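Local coordinates for periplasmic binding protein (Veillonella parvula, PDB 4OVK) that probably captures a small solute or metal chelate outside the cell membrane and delivers it to an ABC transporter, at residues P38-T42 / I58-A62; Y159-S163 / N282-L287; V268-P272 / M288-M292. All blocks are in the same frame, centred on the assembly; numbering follows the deposited sequence.

Contact 1. Residues P38-T42 / I58-A62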
loop_
_atom_site.group_PDB
_atom_site.type_symbol
_atom_site.label_atom_id
_atom_site.label_comp_id
_atom_site.label_asym_id
_atom_site.label_seq_id
_atom_site.Cartn_x
_atom_site.Cartn_y
_atom_site.Cartn_z
ATOM N N PRO A 38 4.583 -1.004 12.595
ATOM C CA PRO A 38 3.566 -1.249 11.547
ATOM C C PRO A 38 4.195 -1.695 10.231
ATOM O O PRO A 38 5.219 -1.159 9.828
ATOM C CB PRO A 38 2.893 0.116 11.389
ATOM C CG PRO A 38 3.116 0.800 12.697
ATOM C CD PRO A 38 4.470 0.356 13.141
ATOM N N ILE A 39 3.580 -2.662 9.566
ATOM C CA ILE A 39 4.221 -3.311 8.418
ATOM C C ILE A 39 4.448 -2.356 7.232
ATOM O O ILE A 39 5.561 -2.281 6.717
ATOM C CB ILE A 39 3.471 -4.586 7.988
ATOM C CG1 ILE A 39 3.526 -5.640 9.110
ATOM C CG2 ILE A 39 4.080 -5.148 6.706
ATOM C CD1 ILE A 39 2.538 -6.772 8.938
ATOM N N PRO A 40 3.411 -1.621 6.796
ATOM C CA PRO A 40 3.625 -0.741 5.627
ATOM C C PRO A 40 4.490 0.499 5.889
ATOM O O PRO A 40 4.945 1.171 4.944
ATOM C CB PRO A 40 2.203 -0.297 5.242
ATOM C CG PRO A 40 1.333 -0.629 6.389
ATOM C CD PRO A 40 2.003 -1.657 7.239
ATOM N N TRP A 41 4.686 0.824 7.159
ATOM C CA TRP A 41 5.346 2.073 7.520
ATOM C C TRP A 41 6.860 2.062 7.344
ATOM O O TRP A 41 7.478 3.123 7.403
ATOM C CB TRP A 41 4.876 2.553 8.918
ATOM C CG TRP A 41 3.482 3.094 8.768
ATOM C CD1 TRP A 41 2.317 2.370 8.707
ATOM C CD2 TRP A 41 3.117 4.458 8.522
ATOM N NE1 TRP A 41 1.252 3.212 8.484
ATOM C CE2 TRP A 41 1.718 4.497 8.367
ATOM C CE3 TRP A 41 3.837 5.657 8.454
ATOM C CZ2 TRP A 41 1.022 5.686 8.131
ATOM C CZ3 TRP A 41 3.140 6.843 8.210
ATOM C CH2 TRP A 41 1.749 6.840 8.042
ATOM N N THR A 42 7.463 0.894 7.103
ATOM C CA THR A 42 8.891 0.854 6.770
ATOM C C THR A 42 9.092 1.534 5.421
ATOM O O THR A 42 9.915 2.428 5.275
ATOM C CB THR A 42 9.460 -0.573 6.804
ATOM O OG1 THR A 42 9.586 -0.985 8.164
ATOM C CG2 THR A 42 10.837 -0.646 6.152
ATOM N N ILE A 58 12.634 -3.216 11.674
ATOM C CA ILE A 58 11.395 -3.362 10.920
ATOM C C ILE A 58 10.655 -4.652 11.265
ATOM O O ILE A 58 11.212 -5.596 11.843
ATOM C CB ILE A 58 11.674 -3.300 9.390
ATOM C CG1 ILE A 58 12.371 -4.576 8.871
ATOM C CG2 ILE A 58 12.506 -2.071 9.066
ATOM C CD1 ILE A 58 12.605 -4.562 7.358
ATOM N N HIS A 59 9.379 -4.693 10.923
ATOM C CA HIS A 59 8.569 -5.867 11.169
ATOM C C HIS A 59 9.032 -7.005 10.231
ATOM O O HIS A 59 9.408 -6.756 9.069
ATOM C CB HIS A 59 7.106 -5.504 10.955
ATOM C CG HIS A 59 6.143 -6.535 11.419
ATOM N ND1 HIS A 59 5.937 -7.721 10.745
ATOM C CD2 HIS A 59 5.286 -6.543 12.468
ATOM C CE1 HIS A 59 5.024 -8.429 11.382
ATOM N NE2 HIS A 59 4.608 -7.733 12.424
ATOM N N PRO A 60 9.050 -8.240 10.730
ATOM C CA PRO A 60 9.538 -9.313 9.867
ATOM C C PRO A 60 8.747 -9.463 8.559
ATOM O O PRO A 60 9.316 -9.844 7.533
ATOM C CB PRO A 60 9.390 -10.564 10.744
ATOM C CG PRO A 60 8.400 -10.200 11.806
ATOM C CD PRO A 60 8.694 -8.752 12.074
ATOM N N SER A 61 7.453 -9.169 8.602
ATOM C CA SER A 61 6.617 -9.142 7.381
ATOM C C SER A 61 6.943 -7.982 6.439
ATOM O O SER A 61 6.791 -8.109 5.224
ATOM C CB SER A 61 5.134 -9.149 7.753
ATOM O OG SER A 61 4.842 -10.328 8.498
ATOM N N ALA A 62 7.411 -6.859 6.989
ATOM C CA ALA A 62 7.969 -5.789 6.181
ATOM C C ALA A 62 9.248 -6.258 5.466
ATOM O O ALA A 62 9.468 -5.913 4.295
ATOM C CB ALA A 62 8.222 -4.529 7.014
HETATM O O HOH W 1 7.829 -2.223 9.849
#

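Contact 2. Residues Y159-S163 / N282-L287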
loop_
_atom_site.group_PDB
_atom_site.type_symbol
_atom_site.label_atom_id
_atom_site.label_comp_id
_atom_site.label_asym_id
_atom_site.label_seq_id
_atom_site.Cartn_x
_atom_site.Cartn_y
_atom_site.Cartn_z
ATOM N N TYR A 159 1.133 15.790 -3.160
ATOM C CA TYR A 159 0.979 14.837 -4.251
ATOM C C TYR A 159 -0.308 14.029 -4.059
ATOM O O TYR A 159 -1.102 13.899 -4.983
ATOM C CB TYR A 159 2.208 13.929 -4.341
ATOM C CG TYR A 159 2.261 13.051 -5.571
ATOM C CD1 TYR A 159 2.797 13.518 -6.777
ATOM C CD2 TYR A 159 1.786 11.760 -5.530
ATOM C CE1 TYR A 159 2.846 12.702 -7.906
ATOM C CE2 TYR A 159 1.827 10.942 -6.639
ATOM C CZ TYR A 159 2.339 11.418 -7.829
ATOM O OH TYR A 159 2.371 10.569 -8.898
ATOM N N HIS A 160 -0.523 13.517 -2.848
ATOM C CA HIS A 160 -1.759 12.788 -2.525
ATOM C C HIS A 160 -2.997 13.679 -2.626
ATOM O O HIS A 160 -4.006 13.276 -3.209
ATOM C CB HIS A 160 -1.676 12.175 -1.126
ATOM C CG HIS A 160 -0.887 10.903 -1.077
ATOM N ND1 HIS A 160 -1.386 9.734 -0.541
ATOM C CD2 HIS A 160 0.353 10.604 -1.539
ATOM C CE1 HIS A 160 -0.478 8.782 -0.652
ATOM N NE2 HIS A 160 0.582 9.283 -1.264
ATOM N N LYS A 161 -2.925 14.883 -2.068
ATOM C CA LYS A 161 -4.069 15.811 -2.132
ATOM C C LYS A 161 -4.416 16.214 -3.565
ATOM O O LYS A 161 -5.605 16.270 -3.929
ATOM C CB LYS A 161 -3.831 17.053 -1.255
ATOM C CG LYS A 161 -3.951 16.757 0.241
ATOM C CD LYS A 161 -3.957 18.012 1.099
ATOM C CE LYS A 161 -3.781 17.674 2.583
ATOM N NZ LYS A 161 -3.188 18.778 3.410
ATOM N N ASP A 162 -3.395 16.476 -4.384
ATOM C CA ASP A 162 -3.619 16.844 -5.793
ATOM C C ASP A 162 -4.269 15.670 -6.551
ATOM O O ASP A 162 -5.173 15.872 -7.372
ATOM C CB ASP A 162 -2.309 17.248 -6.476
ATOM C CG ASP A 162 -1.746 18.587 -5.972
ATOM O OD1 ASP A 162 -2.453 19.333 -5.277
ATOM O OD2 ASP A 162 -0.569 18.894 -6.276
ATOM N N SER A 163 -3.810 14.451 -6.265
ATOM C CA SER A 163 -4.409 13.239 -6.848
ATOM C C SER A 163 -5.879 13.080 -6.422
ATOM O O SER A 163 -6.751 12.832 -7.247
ATOM C CB SER A 163 -3.611 11.987 -6.461
ATOM O OG SER A 163 -4.260 10.818 -6.930
ATOM N N ASN A 282 -1.067 3.302 1.021
ATOM C CA ASN A 282 0.396 3.427 1.050
ATOM C C ASN A 282 0.851 4.718 0.329
ATOM O O ASN A 282 0.039 5.463 -0.206
ATOM C CB ASN A 282 1.041 2.193 0.398
ATOM C CG ASN A 282 0.926 2.198 -1.097
ATOM O OD1 ASN A 282 1.846 2.636 -1.780
ATOM N ND2 ASN A 282 -0.215 1.726 -1.624
ATOM N N VAL A 283 2.149 4.973 0.309
ATOM C CA VAL A 283 2.684 6.231 -0.211
ATOM C C VAL A 283 2.487 6.368 -1.751
ATOM O O VAL A 283 2.367 7.463 -2.295
ATOM C CB VAL A 283 4.161 6.394 0.238
ATOM C CG1 VAL A 283 5.132 5.728 -0.728
ATOM C CG2 VAL A 283 4.499 7.848 0.426
ATOM N N GLU A 284 2.393 5.240 -2.427
ATOM C CA GLU A 284 2.206 5.189 -3.879
ATOM C C GLU A 284 0.728 5.005 -4.316
ATOM O O GLU A 284 0.445 4.816 -5.497
ATOM C CB GLU A 284 3.088 4.082 -4.442
ATOM C CG GLU A 284 4.568 4.338 -4.173
ATOM C CD GLU A 284 5.491 3.195 -4.539
ATOM O OE1 GLU A 284 5.035 2.045 -4.673
ATOM O OE2 GLU A 284 6.703 3.442 -4.633
ATOM N N THR A 285 -0.211 5.084 -3.384
ATOM C CA THR A 285 -1.637 4.924 -3.716
ATOM C C THR A 285 -2.122 5.762 -4.918
ATOM O O THR A 285 -2.887 5.245 -5.738
ATOM C CB THR A 285 -2.542 5.153 -2.496
ATOM O OG1 THR A 285 -2.307 4.115 -1.537
ATOM C CG2 THR A 285 -4.021 5.140 -2.886
ATOM N N PRO A 286 -1.680 7.021 -5.046
ATOM C CA PRO A 286 -2.110 7.765 -6.244
ATOM C C PRO A 286 -1.744 7.093 -7.578
ATOM O O PRO A 286 -2.469 7.259 -8.574
ATOM C CB PRO A 286 -1.387 9.108 -6.098
ATOM C CG PRO A 286 -1.239 9.282 -4.645
ATOM C CD PRO A 286 -0.966 7.904 -4.095
ATOM N N LEU A 287 -0.637 6.354 -7.605
ATOM C CA LEU A 287 -0.234 5.621 -8.810
ATOM C C LEU A 287 -1.158 4.420 -9.059
ATOM O O LEU A 287 -1.528 4.114 -10.202
ATOM C CB LEU A 287 1.230 5.186 -8.719
ATOM C CG LEU A 287 2.202 6.365 -8.625
ATOM C CD1 LEU A 287 3.555 5.896 -8.151
ATOM C CD2 LEU A 287 2.329 7.132 -9.953
HETATM O O HOH W 2 -2.930 10.009 -8.951
#

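Contact 3. Residues V268-P272 / M288-M292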
loop_
_atom_site.group_PDB
_atom_site.type_symbol
_atom_site.label_atom_id
_atom_site.label_comp_id
_atom_site.label_asym_id
_atom_site.label_seq_id
_atom_site.Cartn_x
_atom_site.Cartn_y
_atom_site.Cartn_z
ATOM N N VAL A 268 -8.576 -9.941 -16.931
ATOM C CA VAL A 268 -8.098 -10.371 -15.606
ATOM C C VAL A 268 -6.688 -9.835 -15.430
ATOM O O VAL A 268 -5.775 -10.160 -16.208
ATOM C CB VAL A 268 -8.053 -11.903 -15.460
ATOM C CG1 VAL A 268 -7.648 -12.308 -14.041
ATOM C CG2 VAL A 268 -9.384 -12.535 -15.835
ATOM N N TYR A 269 -6.508 -9.012 -14.406
ATOM C CA TYR A 269 -5.277 -8.248 -14.229
ATOM C C TYR A 269 -4.695 -8.418 -12.835
ATOM O O TYR A 269 -5.410 -8.247 -11.846
ATOM C CB TYR A 269 -5.564 -6.774 -14.422
ATOM C CG TYR A 269 -6.190 -6.425 -15.758
ATOM C CD1 TYR A 269 -5.442 -6.446 -16.920
ATOM C CD2 TYR A 269 -7.535 -6.075 -15.846
ATOM C CE1 TYR A 269 -6.020 -6.110 -18.146
ATOM C CE2 TYR A 269 -8.110 -5.731 -17.048
ATOM C CZ TYR A 269 -7.350 -5.757 -18.203
ATOM O OH TYR A 269 -7.934 -5.413 -19.414
ATOM N N LYS A 270 -3.398 -8.710 -12.764
ATOM C CA LYS A 270 -2.670 -8.682 -11.488
ATOM C C LYS A 270 -2.353 -7.249 -11.039
ATOM O O LYS A 270 -1.749 -6.456 -11.781
ATOM C CB LYS A 270 -1.380 -9.480 -11.617
ATOM C CG LYS A 270 -0.552 -9.637 -10.344
ATOM C CD LYS A 270 -1.198 -10.594 -9.368
ATOM C CE LYS A 270 -0.176 -11.186 -8.419
ATOM N NZ LYS A 270 -0.806 -12.030 -7.381
ATOM N N ALA A 271 -2.736 -6.913 -9.814
ATOM C CA ALA A 271 -2.468 -5.574 -9.299
ATOM C C ALA A 271 -0.967 -5.294 -9.275
ATOM O O ALA A 271 -0.172 -6.172 -8.927
ATOM C CB ALA A 271 -3.030 -5.410 -7.903
ATOM N N PRO A 272 -0.573 -4.068 -9.620
ATOM C CA PRO A 272 0.836 -3.705 -9.499
ATOM C C PRO A 272 1.340 -3.681 -8.058
ATOM O O PRO A 272 0.549 -3.644 -7.094
ATOM C CB PRO A 272 0.893 -2.295 -10.082
ATOM C CG PRO A 272 -0.349 -2.141 -10.855
ATOM C CD PRO A 272 -1.376 -2.952 -10.142
HETATM N N MSE A 288 -1.569 3.762 -7.981
HETATM C CA MSE A 288 -2.549 2.686 -8.077
HETATM C C MSE A 288 -3.865 3.200 -8.620
HETATM O O MSE A 288 -4.483 2.553 -9.455
HETATM C CB MSE A 288 -2.742 2.053 -6.710
HETATM C CG MSE A 288 -3.872 1.033 -6.682
HETATM SE SE MSE A 288 -3.600 -0.438 -7.966
HETATM C CE MSE A 288 -4.570 -1.818 -6.957
HETATM N N MSE A 289 -4.294 4.377 -8.173
HETATM C CA MSE A 289 -5.557 4.961 -8.639
HETATM C C MSE A 289 -5.487 5.259 -10.130
HETATM O O MSE A 289 -6.445 5.031 -10.890
HETATM C CB MSE A 289 -5.857 6.237 -7.857
HETATM C CG MSE A 289 -6.100 5.913 -6.405
HETATM SE SE MSE A 289 -7.939 5.290 -6.191
HETATM C CE MSE A 289 -8.226 6.561 -4.712
ATOM N N LYS A 290 -4.328 5.722 -10.568
ATOM C CA LYS A 290 -4.107 5.990 -11.982
ATOM C C LYS A 290 -4.137 4.730 -12.849
ATOM O O LYS A 290 -4.732 4.747 -13.929
ATOM C CB LYS A 290 -2.831 6.785 -12.186
ATOM C CG LYS A 290 -3.056 8.259 -11.876
ATOM C CD LYS A 290 -1.823 9.117 -12.037
ATOM C CE LYS A 290 -2.261 10.576 -12.129
ATOM N NZ LYS A 290 -1.142 11.539 -12.308
ATOM N N TRP A 291 -3.555 3.643 -12.355
ATOM C CA TRP A 291 -3.609 2.355 -13.037
ATOM C C TRP A 291 -5.065 1.889 -13.178
ATOM O O TRP A 291 -5.501 1.542 -14.283
ATOM C CB TRP A 291 -2.753 1.332 -12.294
ATOM C CG TRP A 291 -2.698 -0.013 -12.897
ATOM C CD1 TRP A 291 -1.943 -0.401 -13.970
ATOM C CD2 TRP A 291 -3.412 -1.173 -12.466
ATOM N NE1 TRP A 291 -2.156 -1.729 -14.239
ATOM C CE2 TRP A 291 -3.045 -2.228 -13.318
ATOM C CE3 TRP A 291 -4.323 -1.424 -11.437
ATOM C CZ2 TRP A 291 -3.563 -3.508 -13.173
ATOM C CZ3 TRP A 291 -4.838 -2.688 -11.297
ATOM C CH2 TRP A 291 -4.441 -3.724 -12.145
HETATM N N MSE A 292 -5.817 1.915 -12.079
HETATM C CA MSE A 292 -7.203 1.446 -12.078
HETATM C C MSE A 292 -8.063 2.287 -12.981
HETATM O O MSE A 292 -8.888 1.762 -13.732
HETATM C CB MSE A 292 -7.780 1.479 -10.664
HETATM C CG MSE A 292 -7.068 0.441 -9.802
HETATM SE SE MSE A 292 -7.876 0.412 -8.017
HETATM C CE MSE A 292 -9.706 0.046 -8.626
#

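Contact 1. Residues P38-T42 / I58-A62
I39 and A62 bring the two backbones to within 5.0 Å, CA to CA, where the turn leading into helix 41-49 meets the first turn of helix 60-67. Such successive strand-to-helix turns sit side by side at the C-terminal ends of adjacent parallel strands, here 34-36 and 55-57, joined by a beta-alpha-beta crossover through helix 41-49. The main side-chain meeting is a CH-pi contact: I39 CG1 lies 3.6 Å from the centroid of the H59 ring, over its centre, while P60 CD sits on the opposite face nearer the rim. At the ring's edge ND1 accepts from S61 N, 3.0 Å away and in the ring plane, so the N-cap bond of helix 60-67 also limits rotation of the imidazole. With CG anti to the backbone N (chi1 -169°), the ND1 edge of H59 faces that amide. Were the imidazole replaced by the methyl of an alanine, the helix would probably lose its side-chain cap and I39 CG1 the face it rests on. Beyond the ring, I39 CD1 reaches S61 CB at 3.7 Å, and A62 CB lies 3.5 Å from I39 O. No direct hydrogen bond joins the segments; a water bridges them instead, donating to P38 O and accepting from T42 OG1 and H59 N. W41, in helix 41-49, packs against I128 of strand 125-128 and against helix 133-147.

Contact 2. Residues Y159-S163 / N282-L287
H160, on helix 150-170, reaches across to V283 in the turn that leads into helix 285-296. Helix 150-170 lies in the chain between the strands of one parallel sheet and those of the other, consistent with a periplasmic binding protein in which a long helix links the two lobes. The receiving turn is a type I beta turn from N282 to T285, with an Asx turn inside it: N282 OD1 accepts from E284 N at 2.7 Å. From CB of H160, a chi1 of -80° puts CG anti to the carbonyl carbon, which sends the ring across toward P286. CG and CD2 lie beneath P286 CG, and ND1 is 4.0 Å from P286 CD. CE1 faces N282 O at 3.4 Å, close to the ring plane. At the tip NE2 donates to V283 O over 2.7 Å, the N-H···O angle being 154°; the donor stands above the carbonyl plane, although the oxygen itself lies near the plane of the imidazole. P286 CD meanwhile rests on one face of the ring, 3.7 Å from its centroid, so carbonyls of the turn meet the edge and the first turn of the helix meets the face. Y159 extends the apolar side, its CE2 meeting P286 CB at 3.7 Å and its OH lying against L287 CD2. S163 OG is 3.4 Å from P286 CB and shares a water with P286 O, the water donating to that carbonyl from 2.8 Å.

Contact 3. Residues V268-P272 / M288-M292
The indole of W291 offers one face to P272, whose CD stands 3.4 Å from the centroid of the six-membered ring and only 5° off its normal, an almost perpendicular CH-pi contact. P272 CG continues over the fused bond, 3.6 Å from W291 CD2, so the proline ring lies across both rings of the indole. Toward the far end of the indole, K270 O is 3.7 Å from W291 CZ2 and Y269 CB is 4.0 Å from W291 CH2, both approaching obliquely. F341 also meets the indole, its plane inclined at about 30°. The reach across is explained by the torsion of W291, which holds CG anti to the backbone N (chi1 -179°) and extends the indole toward the end of strand 268-270. One helical turn earlier, the selenomethionine M288 bends at chi2, laying SE 4.0 Å from P272 CD and CE against A271 CB. No hydrogen bond crosses the contact: K270 O turns to N332, and Y269 and A271 pair through their backbones with L236. Here a helix packs on the last strand of a parallel sheet ordered 2-1-3-4, and on the segment leaving it, as expected for the alpha/beta lobe of a periplasmic binding protein.

Every touching residue of contact 3 is buried, whereas partly exposed residues take part in contact 1 (I39, S61) and contact 2 (Y159, S163). Contact 1 belongs to the sheet containing strands 34-36 and 55-57; contact 3 belongs to the other sheet, on the opposite side of the chain's centre, with centres 23 Å apart. Contact 2 lies on helix 150-170, which probably links the two lobes, and shares helix 285-296 with contact 3: the turn leading into that helix takes a hydrogen bond, while M288 and W291 further along pack by apolar contacts. An aliphatic carbon over an aromatic face recurs throughout, but the segments are bridged by water alone in contact 1, by a direct bond plus a water in contact 2, and by neither in contact 3.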